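PDB 3DZ1: dihydrodipicolinate synthase from Rhodopseudomonas palustris, which probably catalyses the formation of 4-hydroxy-tetrahydrodipicolinate from pyruvate and aspartate semialdehyde in lysine biosynthesis. Local coordinates for residues A[5-9]-A[165-169]; A[10-16]-A[43-48]; A[170-176]-A[203-208]; A[177-183]-A[208-214]; A[194-199]-A[213-217]. All coordinates share one frame; numbering follows the deposited sequence.

How the interactions relate
All five contacts build or dress a closed barrel of eight parallel strands. Interactions 2 and 5 are core contacts between neighbouring strands, dominated by backbone hydrogen bonds and by glycines that make room for a neighbour's side chain; they meet along strands 11-15 and 215-218. Interaction 1, also buried, lays the chain before the first strand against strand 165-170 with apolar groups and no hydrogen bond across. Interactions 3 and 4 lie farther out, share Glu208 and helix 205-211, and both touch the second subunit. Interaction 3 is largely aromatic and apolar with a water link, whereas the partly buried interaction 4 relies on salt bridges. Interactions 4 and 5 share Ala213 and Asp214.

Interaction 1 of 5, residues A[5-9]-A[165-169]; sequences LTPEA and CVMLK
Pro7 lies against Val166 with the CA atoms of the two residues 4.6 Å apart, yet no hydrogen bond joins the backbones. Instead, CA of Pro7 points its hydrogen at the carbonyl O of Val166 in a CA-H...O contact of 3.4 Å. Residues Thr6 to Ala9 form a type I beta turn closed by the bond from Ala9 N to Thr6 O, and Thr6 OG1 accepts from Glu8 N in an ST turn. Proline suits the second position here because its ring restrains phi near the value the turn needs. Strand 165-170 belongs to the eight-stranded TIM barrel, and segment 5-9 passes over the N-terminal end of that strand on its way into strand 11-15. Val166 divides its two methyls between partners: CG1 meets CD of the Pro7 ring at 3.9 Å, while CG2 meets CD2 of Leu5 at 3.8 Å. The other branch of Leu5, CD1, comes within 4.0 Å of CE of Met167, the two side chains crossing at about a right angle. With an alanine at Leu5 both branches vanish, which would probably leave Val166 CG2 and the Met167 methyl without this apolar cover. Met167, a selenomethionine, bends at its last torsion (chi3 -75°) and brings CE to 3.4 Å from CB of Ala9, tighter than usual van der Waals contact, which leaves little room for a bulkier residue than alanine.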
# COMPACT_ATOMS: atom_id res chain seq x y z
N LEU A 5 23.79 25.52 4.25
CA LEU A 5 24.16 24.13 4.48
C LEU A 5 25.07 23.69 3.33
O LEU A 5 24.83 24.05 2.17
CB LEU A 5 22.90 23.25 4.51
CG LEU A 5 23.01 21.82 5.05
CD1 LEU A 5 23.35 21.86 6.54
CD2 LEU A 5 21.69 21.10 4.84
N THR A 6 26.10 22.92 3.65
CA THR A 6 27.04 22.45 2.64
C THR A 6 27.18 20.93 2.70
O THR A 6 26.70 20.30 3.64
CB THR A 6 28.45 23.03 2.87
OG1 THR A 6 29.01 22.45 4.06
CG2 THR A 6 28.39 24.54 3.02
N PRO A 7 27.82 20.34 1.69
CA PRO A 7 28.01 18.88 1.65
C PRO A 7 28.96 18.43 2.75
O PRO A 7 29.09 17.23 3.03
CB PRO A 7 28.59 18.64 0.26
CG PRO A 7 27.99 19.76 -0.55
CD PRO A 7 28.16 20.93 0.38
N GLU A 8 29.64 19.38 3.38
CA GLU A 8 30.58 19.06 4.45
C GLU A 8 29.92 19.03 5.82
O GLU A 8 30.60 18.80 6.82
CB GLU A 8 31.75 20.05 4.46
CG GLU A 8 32.68 19.94 3.24
CD GLU A 8 32.05 20.44 1.95
OE1 GLU A 8 31.56 21.59 1.94
OE2 GLU A 8 32.05 19.69 0.95
N ALA A 9 28.62 19.27 5.88
CA ALA A 9 27.90 19.24 7.15
C ALA A 9 28.14 17.89 7.82
O ALA A 9 28.12 16.85 7.15
CB ALA A 9 26.40 19.45 6.91
N CYS A 165 21.42 20.04 -4.01
CA CYS A 165 21.11 19.02 -3.01
C CYS A 165 22.47 18.77 -2.36
O CYS A 165 23.39 18.27 -3.00
CB CYS A 165 20.59 17.73 -3.63
SG CYS A 165 20.26 16.47 -2.36
N VAL A 166 22.60 19.11 -1.08
CA VAL A 166 23.87 18.96 -0.38
C VAL A 166 23.91 17.84 0.65
O VAL A 166 24.97 17.51 1.17
CB VAL A 166 24.25 20.27 0.35
CG1 VAL A 166 24.42 21.41 -0.66
CG2 VAL A 166 23.18 20.64 1.37
N MSE A 167 22.76 17.25 0.94
CA MSE A 167 22.73 16.22 1.96
C MSE A 167 21.65 15.17 1.78
O MSE A 167 20.59 15.44 1.20
CB MSE A 167 22.55 16.88 3.33
CG MSE A 167 22.44 15.93 4.52
SE MSE A 167 21.80 16.87 6.11
CE MSE A 167 23.43 17.84 6.55
N LEU A 168 21.93 13.98 2.28
CA LEU A 168 20.98 12.89 2.26
C LEU A 168 20.70 12.57 3.72
O LEU A 168 21.63 12.39 4.51
CB LEU A 168 21.57 11.64 1.60
CG LEU A 168 20.78 10.34 1.86
CD1 LEU A 168 19.46 10.37 1.09
CD2 LEU A 168 21.61 9.13 1.43
N LYS A 169 19.42 12.54 4.10
CA LYS A 169 19.08 12.15 5.45
C LYS A 169 18.80 10.67 5.24
O LYS A 169 17.74 10.29 4.74
CB LYS A 169 17.81 12.81 5.98
CG LYS A 169 17.55 12.42 7.43
CD LYS A 169 16.14 12.74 7.90
CE LYS A 169 15.96 12.28 9.34
NZ LYS A 169 14.57 12.43 9.82

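Interaction 2 of 5, residues A[10-16]-A[43-48]; sequences AGTFAIA and CEGVTV
Glu44, Phe13 and Thr47 bury more surface than any other residues in this contact between strands 11-15 and 45-48, which run parallel and pair in register. Glu44 bonds through both its backbone and its side chain. Its N donates to Thr12 O at 2.8 Å, and its side chain, with CG anti to the backbone N (chi1 176°) and extended beyond, carries OE2 to within 3.0 Å of Ala10 N in a hydrogen bond, although the carboxylate is crowded against Ala10 O and its exact placement is doubtful. On the way CG passes CE1 of Phe13 at 3.8 Å. The Phe13 ring lies over Gly45, whose CA sits 3.7 Å from the ring centroid in a CH-pi contact; a CB at Gly45 would collide with CE2 of Phe13. Thr47 pairs with Ile15 through the backbone: its N donates to Ala14 O at 2.8 Å, and its O accepts from Ala16 N at 2.9 Å. The strands are joined by helix 28-40 in a beta-alpha-beta unit of the TIM barrel. Tyr38 of that helix packs on Ala14 and Val46, whose CB atoms point to the face away from Phe13, Ile15 and Thr47, while those three touch Met217, the predicted pyruvate-binding residue. Backbone bonds thus fix the register whatever the side chains, but the ring can lie flat on the neighbouring strand only because Gly45 is bare, so the fit depends on glycine.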
# COMPACT_ATOMS: atom_id res chain seq x y z
N ALA A 10 28.38 17.91 9.12
CA ALA A 10 28.64 16.68 9.86
C ALA A 10 28.27 16.84 11.32
O ALA A 10 27.75 17.87 11.73
CB ALA A 10 30.12 16.31 9.73
N GLY A 11 28.54 15.81 12.12
CA GLY A 11 28.23 15.89 13.53
C GLY A 11 26.82 15.44 13.87
O GLY A 11 26.29 14.51 13.27
N THR A 12 26.21 16.12 14.83
CA THR A 12 24.87 15.76 15.25
C THR A 12 23.86 16.88 15.04
O THR A 12 24.04 17.98 15.54
CB THR A 12 24.86 15.34 16.74
OG1 THR A 12 25.80 14.28 16.95
CG2 THR A 12 23.47 14.89 17.17
N PHE A 13 22.81 16.59 14.28
CA PHE A 13 21.74 17.55 14.04
C PHE A 13 20.53 17.05 14.82
O PHE A 13 20.06 15.93 14.60
CB PHE A 13 21.37 17.64 12.56
CG PHE A 13 22.23 18.60 11.78
CD1 PHE A 13 23.60 18.39 11.65
CD2 PHE A 13 21.66 19.71 11.16
CE1 PHE A 13 24.40 19.28 10.93
CE2 PHE A 13 22.45 20.61 10.43
CZ PHE A 13 23.82 20.39 10.31
N ALA A 14 20.01 17.86 15.73
CA ALA A 14 18.86 17.44 16.51
C ALA A 14 17.54 17.73 15.79
O ALA A 14 17.36 18.81 15.25
CB ALA A 14 18.88 18.14 17.87
N ILE A 15 16.64 16.76 15.77
CA ILE A 15 15.33 16.96 15.15
C ILE A 15 14.44 17.46 16.28
O ILE A 15 14.13 16.72 17.21
CB ILE A 15 14.75 15.67 14.57
CG1 ILE A 15 15.72 15.06 13.55
CG2 ILE A 15 13.40 15.97 13.90
CD1 ILE A 15 15.27 13.73 12.98
N ALA A 16 14.05 18.72 16.19
CA ALA A 16 13.24 19.35 17.22
C ALA A 16 11.74 19.15 17.15
O ALA A 16 11.12 19.34 16.10
CB ALA A 16 13.55 20.84 17.27
N CYS A 43 25.55 20.10 19.49
CA CYS A 43 24.85 19.83 18.23
C CYS A 43 25.31 20.84 17.18
O CYS A 43 25.50 22.02 17.49
CB CYS A 43 23.34 19.94 18.42
SG CYS A 43 22.60 18.58 19.36
N GLU A 44 25.48 20.39 15.94
CA GLU A 44 25.91 21.26 14.86
C GLU A 44 24.72 21.93 14.18
O GLU A 44 24.86 22.96 13.52
CB GLU A 44 26.72 20.48 13.82
CG GLU A 44 27.11 21.30 12.60
CD GLU A 44 28.28 20.71 11.82
OE1 GLU A 44 29.33 20.44 12.45
OE2 GLU A 44 28.15 20.52 10.59
N GLY A 45 23.54 21.34 14.35
CA GLY A 45 22.37 21.90 13.72
C GLY A 45 21.07 21.40 14.30
O GLY A 45 21.06 20.54 15.18
N VAL A 46 19.97 21.95 13.79
CA VAL A 46 18.65 21.57 14.26
C VAL A 46 17.71 21.50 13.06
O VAL A 46 17.75 22.36 12.18
CB VAL A 46 18.09 22.61 15.26
CG1 VAL A 46 16.77 22.12 15.86
CG2 VAL A 46 19.11 22.87 16.37
N THR A 47 16.88 20.46 13.01
CA THR A 47 15.91 20.31 11.93
C THR A 47 14.55 20.57 12.57
O THR A 47 14.24 20.03 13.63
CB THR A 47 15.98 18.90 11.32
OG1 THR A 47 17.28 18.72 10.75
CG2 THR A 47 14.93 18.73 10.22
N VAL A 48 13.74 21.42 11.94
CA VAL A 48 12.44 21.77 12.49
C VAL A 48 11.26 21.49 11.57
O VAL A 48 11.42 21.30 10.37
CB VAL A 48 12.40 23.26 12.90
CG1 VAL A 48 13.48 23.54 13.93
CG2 VAL A 48 12.60 24.15 11.69

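Interaction 3 of 5, residues A[170-176]-A[203-208]; sequences HEDWPGL and LFLDFE
Trp173 has CG anti to the backbone N (chi1 173°), which swings the indole toward Phe204, whereas Leu176 has CG anti to its carbonyl carbon (chi1 -67°) and extends both methyls toward Phe207 and Glu208. The contact joins two loop-to-helix passages that follow strands 165-170 and 195-198 of the TIM barrel. CE1 of Phe204 comes to the edge of the indole, 3.7 Å from NE1 of Trp173; the two rings are oblique, with planes 54° apart. CD2 of Leu203 adds a methyl 4.0 Å from NE1 of Trp173. If an alanine stood at Trp173, CE1 of Phe204 and CD2 of Leu203 would probably lose this cover, and the phenyl ring would be less restrained. Leu176 suits its place by being forked: CD1 reaches CB of Phe207 at 3.9 Å, and CD2 lies 3.6 Å from CG of Glu208. The interface with the second subunit adds to this group, since Arg253 of that subunit makes a cation-pi contact with Phe204 and its Tyr254 meets Phe207 edge-to-face. Phe204 also occupies the N-cap position of helix 205-211. Deeper in, the extended side chain of Glu208 brings its carboxylate to the edge of the His170 ring, the two planes steeply inclined. One water spans them: it donates to Glu208 OE1 at 2.7 Å and is 3.0 Å from His170 NE2.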
# COMPACT_ATOMS: atom_id res chain seq x y z
N HIS A 170 19.79 9.86 5.59
CA HIS A 170 19.73 8.41 5.42
C HIS A 170 18.91 7.68 6.48
O HIS A 170 19.31 7.59 7.64
CB HIS A 170 21.17 7.87 5.41
CG HIS A 170 21.26 6.38 5.32
ND1 HIS A 170 21.14 5.69 4.13
CD2 HIS A 170 21.46 5.45 6.27
CE1 HIS A 170 21.26 4.40 4.36
NE2 HIS A 170 21.46 4.22 5.65
N GLU A 171 17.76 7.15 6.07
CA GLU A 171 16.89 6.43 6.99
C GLU A 171 16.45 5.08 6.44
O GLU A 171 15.52 4.46 6.97
CB GLU A 171 15.67 7.29 7.34
CG GLU A 171 16.04 8.63 7.95
CD GLU A 171 14.88 9.29 8.68
OE1 GLU A 171 14.15 10.09 8.06
OE2 GLU A 171 14.71 8.99 9.88
N ASP A 172 17.10 4.61 5.38
CA ASP A 172 16.74 3.32 4.79
C ASP A 172 17.01 2.22 5.82
O ASP A 172 17.94 2.33 6.64
CB ASP A 172 17.53 3.05 3.51
CG ASP A 172 16.86 2.00 2.64
OD1 ASP A 172 15.82 1.45 3.07
OD2 ASP A 172 17.37 1.72 1.54
N TRP A 173 16.22 1.16 5.76
CA TRP A 173 16.33 0.07 6.71
C TRP A 173 15.87 -1.23 6.05
O TRP A 173 14.67 -1.43 5.83
CB TRP A 173 15.45 0.40 7.93
CG TRP A 173 15.31 -0.68 8.95
CD1 TRP A 173 16.24 -1.09 9.85
CD2 TRP A 173 14.14 -1.48 9.19
NE1 TRP A 173 15.73 -2.09 10.65
CE2 TRP A 173 14.44 -2.35 10.26
CE3 TRP A 173 12.87 -1.55 8.60
CZ2 TRP A 173 13.52 -3.28 10.76
CZ3 TRP A 173 11.95 -2.47 9.10
CH2 TRP A 173 12.28 -3.32 10.16
N PRO A 174 16.81 -2.14 5.73
CA PRO A 174 18.27 -2.05 5.93
C PRO A 174 18.92 -1.02 5.02
O PRO A 174 18.59 -0.93 3.84
CB PRO A 174 18.75 -3.47 5.60
CG PRO A 174 17.52 -4.33 5.79
CD PRO A 174 16.44 -3.46 5.21
N GLY A 175 19.87 -0.25 5.56
CA GLY A 175 20.52 0.76 4.75
C GLY A 175 22.03 0.85 4.89
O GLY A 175 22.64 1.76 4.33
N LEU A 176 22.65 -0.07 5.61
CA LEU A 176 24.10 0.01 5.77
C LEU A 176 24.84 -0.08 4.43
O LEU A 176 25.77 0.69 4.18
CB LEU A 176 24.60 -1.08 6.72
CG LEU A 176 24.16 -0.92 8.18
CD1 LEU A 176 24.74 -2.05 9.03
CD2 LEU A 176 24.63 0.44 8.72
N LEU A 203 18.64 3.73 15.17
CA LEU A 203 18.70 2.29 15.38
C LEU A 203 20.01 1.65 14.91
O LEU A 203 20.45 0.67 15.50
CB LEU A 203 17.50 1.62 14.71
CG LEU A 203 17.10 0.22 15.17
CD1 LEU A 203 16.62 0.27 16.61
CD2 LEU A 203 15.99 -0.31 14.27
N PHE A 204 20.62 2.20 13.87
CA PHE A 204 21.88 1.65 13.36
C PHE A 204 23.03 2.65 13.34
O PHE A 204 24.02 2.46 12.62
CB PHE A 204 21.68 1.08 11.95
CG PHE A 204 21.02 -0.26 11.93
CD1 PHE A 204 19.65 -0.38 12.13
CD2 PHE A 204 21.78 -1.42 11.80
CE1 PHE A 204 19.04 -1.63 12.19
CE2 PHE A 204 21.19 -2.67 11.86
CZ PHE A 204 19.81 -2.78 12.05
N LEU A 205 22.94 3.71 14.14
CA LEU A 205 23.98 4.73 14.16
C LEU A 205 25.39 4.19 14.40
O LEU A 205 26.36 4.69 13.82
CB LEU A 205 23.67 5.79 15.21
CG LEU A 205 24.62 6.99 15.18
CD1 LEU A 205 24.57 7.65 13.80
CD2 LEU A 205 24.23 7.98 16.27
N ASP A 206 25.51 3.17 15.25
CA ASP A 206 26.81 2.62 15.56
C ASP A 206 27.54 2.14 14.31
O ASP A 206 28.71 2.49 14.10
CB ASP A 206 26.68 1.49 16.60
CG ASP A 206 25.78 0.35 16.15
OD1 ASP A 206 24.87 0.57 15.33
OD2 ASP A 206 25.97 -0.77 16.65
N PHE A 207 26.86 1.37 13.47
CA PHE A 207 27.49 0.87 12.26
C PHE A 207 27.42 1.86 11.10
O PHE A 207 28.27 1.84 10.21
CB PHE A 207 26.85 -0.47 11.86
CG PHE A 207 27.26 -1.61 12.76
CD1 PHE A 207 28.59 -2.04 12.80
CD2 PHE A 207 26.33 -2.24 13.58
CE1 PHE A 207 28.98 -3.07 13.65
CE2 PHE A 207 26.71 -3.27 14.43
CZ PHE A 207 28.04 -3.69 14.47
N GLU A 208 26.43 2.75 11.12
CA GLU A 208 26.32 3.74 10.06
C GLU A 208 27.55 4.64 10.06
O GLU A 208 28.03 5.04 9.00
CB GLU A 208 25.04 4.56 10.24
CG GLU A 208 23.79 3.82 9.79
CD GLU A 208 22.52 4.42 10.32
OE1 GLU A 208 21.44 4.12 9.76
OE2 GLU A 208 22.59 5.19 11.30
O HOH W 1 21.58 2.24 7.86
O HOH W 2 18.93 4.41 8.40

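Interaction 4 of 5, residues A[177-183]-A[208-214]; sequences EKITTLR and EMERGAD
Gly212 O is gripped by two nitrogens of Arg183, side-on: NE of Arg183 lies 3.0 Å from Gly212 O and NH2 of Arg183 lies 2.9 Å from it, both approaching from one face of the carbonyl plane. NH2 also makes a weak salt-bridge bond to Asp214 OD2, while NH1 binds Gln186 and Leu194 O, so the guanidinium is fixed on several sides. Gly212 ends helix 205-211 in a Schellman motif; its positive phi (123°) would jam a CB against the preceding carbonyl, so glycine fits here. The neighbouring Arg211, bent at chi2, reaches back to helix 176-188 and holds Glu177 end-on, NH2 to OE2 at 3.0 Å and NH1 to OE1 at 3.2 Å. The acceptors lie in the guanidinium plane but are met from above the carboxylate, the two planes 69° apart. Thr180 OG1 takes a further bond from NH1 of Arg211 at 2.9 Å. Glu294 and Thr288 of the second subunit bind Arg211 NE and Glu177 OE2, drawing this pair into the interface. Beneath the charges Ile179 fills the gap between helices: its CG2 packs 3.8 Å from CB of Arg211, and its CD1 is 3.8 Å from CG of Glu208.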
# COMPACT_ATOMS: atom_id res chain seq x y z
N GLU A 177 24.44 -1.01 3.56
CA GLU A 177 25.11 -1.16 2.27
C GLU A 177 24.92 0.06 1.37
O GLU A 177 25.78 0.37 0.55
CB GLU A 177 24.61 -2.42 1.55
CG GLU A 177 24.89 -3.74 2.28
CD GLU A 177 26.35 -3.95 2.64
OE1 GLU A 177 27.25 -3.43 1.93
OE2 GLU A 177 26.62 -4.66 3.63
N LYS A 178 23.80 0.76 1.53
CA LYS A 178 23.54 1.95 0.72
C LYS A 178 24.60 3.01 0.99
O LYS A 178 25.05 3.69 0.07
CB LYS A 178 22.14 2.51 1.03
CG LYS A 178 21.86 3.87 0.42
CD LYS A 178 20.39 4.28 0.59
CE LYS A 178 19.49 3.54 -0.39
NZ LYS A 178 18.05 3.86 -0.19
N ILE A 179 25.00 3.16 2.25
CA ILE A 179 26.01 4.15 2.58
C ILE A 179 27.31 3.78 1.87
O ILE A 179 27.91 4.61 1.21
CB ILE A 179 26.25 4.21 4.10
CG1 ILE A 179 24.96 4.63 4.80
CG2 ILE A 179 27.37 5.21 4.41
CD1 ILE A 179 25.08 4.71 6.31
N THR A 180 27.72 2.52 2.01
CA THR A 180 28.93 2.05 1.37
C THR A 180 28.90 2.28 -0.14
O THR A 180 29.88 2.75 -0.72
CB THR A 180 29.15 0.55 1.65
OG1 THR A 180 29.34 0.36 3.06
CG2 THR A 180 30.36 0.01 0.90
N THR A 181 27.77 1.95 -0.78
CA THR A 181 27.63 2.12 -2.22
C THR A 181 27.77 3.58 -2.63
O THR A 181 28.49 3.90 -3.58
CB THR A 181 26.27 1.58 -2.71
OG1 THR A 181 26.19 0.17 -2.46
CG2 THR A 181 26.09 1.83 -4.20
N LEU A 182 27.09 4.47 -1.91
CA LEU A 182 27.17 5.90 -2.20
C LEU A 182 28.59 6.43 -2.03
O LEU A 182 29.07 7.22 -2.85
CB LEU A 182 26.20 6.69 -1.31
CG LEU A 182 24.71 6.47 -1.60
CD1 LEU A 182 23.86 7.16 -0.55
CD2 LEU A 182 24.36 7.00 -2.99
N ARG A 183 29.28 6.01 -0.97
CA ARG A 183 30.65 6.46 -0.78
C ARG A 183 31.52 5.95 -1.93
O ARG A 183 32.48 6.61 -2.34
CB ARG A 183 31.20 5.97 0.56
CG ARG A 183 30.57 6.65 1.78
CD ARG A 183 30.66 8.18 1.68
NE ARG A 183 30.17 8.84 2.89
CZ ARG A 183 29.74 10.10 2.93
NH1 ARG A 183 29.73 10.84 1.84
NH2 ARG A 183 29.30 10.62 4.07
N GLU A 208 26.43 2.75 11.12
CA GLU A 208 26.32 3.74 10.06
C GLU A 208 27.55 4.64 10.06
O GLU A 208 28.03 5.04 9.00
CB GLU A 208 25.04 4.56 10.24
CG GLU A 208 23.79 3.82 9.79
CD GLU A 208 22.52 4.42 10.32
OE1 GLU A 208 21.44 4.12 9.76
OE2 GLU A 208 22.59 5.19 11.30
N MSE A 209 28.07 4.95 11.24
CA MSE A 209 29.26 5.78 11.34
C MSE A 209 30.44 5.02 10.75
O MSE A 209 31.27 5.60 10.04
CB MSE A 209 29.55 6.16 12.79
CG MSE A 209 28.54 7.12 13.42
SE MSE A 209 28.16 8.71 12.35
CE MSE A 209 29.96 9.45 12.24
N GLU A 210 30.51 3.72 11.02
CA GLU A 210 31.60 2.91 10.50
C GLU A 210 31.56 2.83 8.97
O GLU A 210 32.60 2.77 8.30
CB GLU A 210 31.55 1.50 11.11
CG GLU A 210 31.66 1.50 12.63
CD GLU A 210 31.78 0.10 13.22
OE1 GLU A 210 31.68 -0.89 12.46
OE2 GLU A 210 31.96 -0.00 14.45
N ARG A 211 30.35 2.82 8.41
CA ARG A 211 30.20 2.75 6.96
C ARG A 211 30.64 4.03 6.27
O ARG A 211 30.92 4.03 5.07
CB ARG A 211 28.74 2.46 6.59
CG ARG A 211 28.25 1.09 7.01
CD ARG A 211 29.10 -0.01 6.40
NE ARG A 211 28.56 -1.33 6.71
CZ ARG A 211 28.16 -2.20 5.80
NH1 ARG A 211 28.23 -1.90 4.51
NH2 ARG A 211 27.69 -3.38 6.18
N GLY A 212 30.68 5.13 7.01
CA GLY A 212 31.11 6.38 6.42
C GLY A 212 30.14 7.54 6.51
O GLY A 212 30.34 8.56 5.85
N ALA A 213 29.09 7.41 7.31
CA ALA A 213 28.14 8.50 7.47
C ALA A 213 28.89 9.66 8.13
O ALA A 213 29.88 9.43 8.83
CB ALA A 213 26.97 8.07 8.34
N ASP A 214 28.43 10.88 7.91
CA ASP A 214 29.07 12.06 8.48
C ASP A 214 28.58 12.36 9.88
O ASP A 214 29.22 13.09 10.65
CB ASP A 214 28.83 13.29 7.60
CG ASP A 214 29.55 13.19 6.28
OD1 ASP A 214 30.79 13.08 6.30
OD2 ASP A 214 28.88 13.22 5.23
O HOH W 3 31.41 1.83 3.66

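Interaction 5 of 5, residues A[194-199]-A[213-217]; sequences LSILCG and ADGAM
Cys198 and Gly215 are joined through Cys198 N, which donates to Gly215 O at 3.0 Å, and the ladder continues with Met217 N to Cys198 O at 2.9 Å. These are the seventh and eighth strands of the TIM barrel, parallel neighbours linked by helix 205-211 in a beta-alpha-beta unit. At the start of the pairing, just ahead of strand 215-218, Asp214 clasps Ile196 on both sides: its backbone N bonds to Ile196 O, in the carbonyl plane, at 2.8 Å, and its OD2 accepts from Ile196 N at 3.0 Å through the anti lone pair. An aspartate suits this place because its carboxylate supplies an acceptor where the chain is not yet strand, and Arg183 on helix 176-188 holds the same oxygen. Leu197 extends CD2 over the glycine, 3.5 Å from Gly215 N; a CB there would be tight against it. SG of Cys198 touches CB of Ala213 at 3.5 Å, on the side facing helix 205-211. Leu197 and Met217, a selenomethionine and the predicted pyruvate-binding residue, cross at about a right angle, and Met167 packs on both. Farther out, Ser195, its OG anti to the backbone N (chi1 176°), sets that hydroxyl in a hydrogen bond with Ala9 O.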
# COMPACT_ATOMS: atom_id res chain seq x y z
N LEU A 194 28.73 14.99 -0.77
CA LEU A 194 27.38 14.86 -0.24
C LEU A 194 27.42 14.47 1.22
O LEU A 194 28.06 13.49 1.59
CB LEU A 194 26.61 13.78 -1.02
CG LEU A 194 25.17 13.48 -0.58
CD1 LEU A 194 24.27 14.64 -0.96
CD2 LEU A 194 24.68 12.20 -1.24
N SER A 195 26.74 15.24 2.06
CA SER A 195 26.70 14.94 3.48
C SER A 195 25.67 13.84 3.70
O SER A 195 24.61 13.83 3.07
CB SER A 195 26.31 16.19 4.29
OG SER A 195 26.17 15.89 5.68
N ILE A 196 26.01 12.90 4.58
CA ILE A 196 25.09 11.83 4.89
C ILE A 196 24.88 11.78 6.40
O ILE A 196 25.78 11.41 7.15
CB ILE A 196 25.61 10.45 4.40
CG1 ILE A 196 25.73 10.45 2.87
CG2 ILE A 196 24.64 9.35 4.85
CD1 ILE A 196 26.20 9.11 2.28
N LEU A 197 23.69 12.19 6.84
CA LEU A 197 23.35 12.16 8.25
C LEU A 197 22.28 11.10 8.37
O LEU A 197 21.34 11.05 7.56
CB LEU A 197 22.82 13.51 8.73
CG LEU A 197 23.81 14.69 8.66
CD1 LEU A 197 23.23 15.85 9.44
CD2 LEU A 197 25.17 14.28 9.24
N CYS A 198 22.41 10.24 9.37
CA CYS A 198 21.48 9.14 9.53
C CYS A 198 20.34 9.32 10.51
O CYS A 198 20.45 10.03 11.51
CB CYS A 198 22.28 7.88 9.89
SG CYS A 198 23.53 7.53 8.63
N GLY A 199 19.24 8.65 10.19
CA GLY A 199 18.05 8.72 11.01
C GLY A 199 17.50 7.37 11.42
O GLY A 199 18.22 6.53 11.97
N ALA A 213 29.09 7.41 7.31
CA ALA A 213 28.14 8.50 7.47
C ALA A 213 28.89 9.66 8.13
O ALA A 213 29.88 9.43 8.83
CB ALA A 213 26.97 8.07 8.34
N ASP A 214 28.43 10.88 7.91
CA ASP A 214 29.07 12.06 8.48
C ASP A 214 28.58 12.36 9.88
O ASP A 214 29.22 13.09 10.65
CB ASP A 214 28.83 13.29 7.60
CG ASP A 214 29.55 13.19 6.28
OD1 ASP A 214 30.79 13.08 6.30
OD2 ASP A 214 28.88 13.22 5.23
N GLY A 215 27.42 11.80 10.22
CA GLY A 215 26.86 12.04 11.53
C GLY A 215 25.42 11.59 11.63
O GLY A 215 24.97 10.73 10.87
N ALA A 216 24.70 12.19 12.57
CA ALA A 216 23.31 11.83 12.80
C ALA A 216 22.35 13.01 12.82
O ALA A 216 22.71 14.12 13.24
CB ALA A 216 23.20 11.08 14.12
N MSE A 217 21.14 12.77 12.34
CA MSE A 217 20.08 13.76 12.39
C MSE A 217 19.09 12.96 13.22
O MSE A 217 18.36 12.11 12.71
CB MSE A 217 19.49 14.07 11.02
CG MSE A 217 18.51 15.24 11.09
SE MSE A 217 17.75 15.76 9.41
CE MSE A 217 19.32 16.54 8.61